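Local structure of phenazine-1-carboxylate N-methyltransferase (Pseudomonas aeruginosa, 2IP2) at residues Phe171-Val174 and Glu180-Lys183. The protein catalyses the S-adenosyl-L-methionine-dependent N-methylation of phenazine-1-carboxylate to 5-methylphenazine-1-carboxylate, a step in the biosynthesis of the virulence-associated pigment pyocyanin. Residues are numbered along the deposited sequence; the frame is centred on the assembly and turned at random.
Sequences FVDV and ELTK
Three groups converge on Asp173 OD2. The shortest bond comes from the hydroxyl of Thr182, whose OG1 donates to Asp173 OD2 across 2.6 Å and meets the anti lone pair of that oxygen, the one pointing away from OD1. The backbone N of Thr182 adds a weak, bent bond to Asp173 OD2 (3.4 Å, N-H...O angle 127°). A water donates to Asp173 OD2 at 2.7 Å and accepts from Leu181 N at 3.1 Å, linking the carboxylate to the first turn of the helix, where the amide dipoles probably help to stabilise its negative charge. With CG anti to the backbone N (chi1 -173°), Asp173 extends from strand to helix start. Thr182 OG1 also lies at the edge of the Phe171 ring, in its plane and 3.6 Å from CE1, while Thr182 CG2 packs 3.9 Å from Phe171 CZ. The contact spans the glycine-rich turn characteristic of the cofactor-binding motif of class I methyltransferases, near Asp198 and Arg241, predicted to bind S-adenosyl-L-methionine. In this first beta-alpha-beta unit of the Rossmann-like domain, Asp173 and Thr182 touch Met196 of strand 193-198, Phe171 leans on Leu238 of strand 236-240, and Leu181 packs against helix 154-163.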
loop_
_atom_site.group_PDB
_atom_site.type_symbol
_atom_site.label_atom_id
_atom_site.label_comp_id
_atom_site.label_asym_id
_atom_site.label_seq_id
_atom_site.Cartn_x
_atom_site.Cartn_y
_atom_site.Cartn_z
ATOM N N PHE A 171 4.403 36.029 19.096
ATOM C CA PHE A 171 3.994 34.680 19.408
ATOM C C PHE A 171 5.040 33.948 20.231
ATOM O O PHE A 171 6.192 34.396 20.292
ATOM C CB PHE A 171 3.672 33.922 18.119
ATOM C CG PHE A 171 4.851 33.745 17.212
ATOM C CD1 PHE A 171 5.705 32.639 17.373
ATOM C CD2 PHE A 171 5.143 34.697 16.221
ATOM C CE1 PHE A 171 6.786 32.443 16.570
ATOM C CE2 PHE A 171 6.233 34.511 15.366
ATOM C CZ PHE A 171 7.068 33.386 15.538
ATOM N N VAL A 172 4.635 32.825 20.846
ATOM C CA VAL A 172 5.558 31.945 21.609
ATOM C C VAL A 172 5.347 30.532 21.096
ATOM O O VAL A 172 4.231 30.000 21.169
ATOM C CB VAL A 172 5.335 32.039 23.171
ATOM C CG1 VAL A 172 6.235 31.067 23.967
ATOM C CG2 VAL A 172 5.534 33.464 23.682
ATOM N N ASP A 173 6.402 29.954 20.540
ATOM C CA ASP A 173 6.385 28.618 19.980
ATOM C C ASP A 173 6.823 27.676 21.111
ATOM O O ASP A 173 8.013 27.534 21.366
ATOM C CB ASP A 173 7.326 28.564 18.744
ATOM C CG ASP A 173 7.247 27.241 17.960
ATOM O OD1 ASP A 173 6.628 26.294 18.480
ATOM O OD2 ASP A 173 7.859 27.137 16.831
ATOM N N VAL A 174 5.858 27.073 21.823
ATOM C CA VAL A 174 6.220 26.232 22.955
ATOM C C VAL A 174 6.551 24.778 22.471
ATOM O O VAL A 174 5.737 24.113 21.826
ATOM C CB VAL A 174 5.213 26.393 24.212
ATOM C CG1 VAL A 174 4.247 27.583 24.078
ATOM C CG2 VAL A 174 4.475 25.172 24.528
ATOM N N GLU A 180 10.556 24.827 12.663
ATOM C CA GLU A 180 9.931 25.056 11.349
ATOM C C GLU A 180 8.686 25.933 11.394
ATOM O O GLU A 180 8.446 26.700 10.470
ATOM C CB GLU A 180 9.615 23.719 10.645
ATOM C CG GLU A 180 10.909 22.962 10.233
ATOM C CD GLU A 180 11.706 23.686 9.116
ATOM O OE1 GLU A 180 11.102 24.131 8.121
ATOM O OE2 GLU A 180 12.942 23.750 9.194
ATOM N N LEU A 181 7.890 25.795 12.455
ATOM C CA LEU A 181 6.666 26.602 12.598
ATOM C C LEU A 181 6.986 28.084 12.765
ATOM O O LEU A 181 6.435 28.962 12.052
ATOM C CB LEU A 181 5.808 26.091 13.766
ATOM C CG LEU A 181 4.538 26.859 14.126
ATOM C CD1 LEU A 181 3.629 27.180 12.891
ATOM C CD2 LEU A 181 3.747 26.117 15.239
ATOM N N THR A 182 7.926 28.361 13.659
ATOM C CA THR A 182 8.412 29.735 13.842
ATOM C C THR A 182 8.940 30.294 12.507
ATOM O O THR A 182 8.594 31.415 12.114
ATOM C CB THR A 182 9.507 29.755 14.921
ATOM O OG1 THR A 182 8.889 29.485 16.197
ATOM C CG2 THR A 182 10.195 31.116 14.992
ATOM N N LYS A 183 9.736 29.498 11.793
ATOM C CA LYS A 183 10.288 29.979 10.535
ATOM C C LYS A 183 9.202 30.239 9.476
ATOM O O LYS A 183 9.241 31.273 8.827
ATOM C CB LYS A 183 11.361 29.019 10.028
ATOM C CG LYS A 183 11.724 29.199 8.572
ATOM C CD LYS A 183 12.379 27.927 8.095
ATOM C CE LYS A 183 13.734 27.759 8.761
ATOM N NZ LYS A 183 14.826 28.199 7.823
HETATM O O HOH W 1 8.558 24.943 15.367
#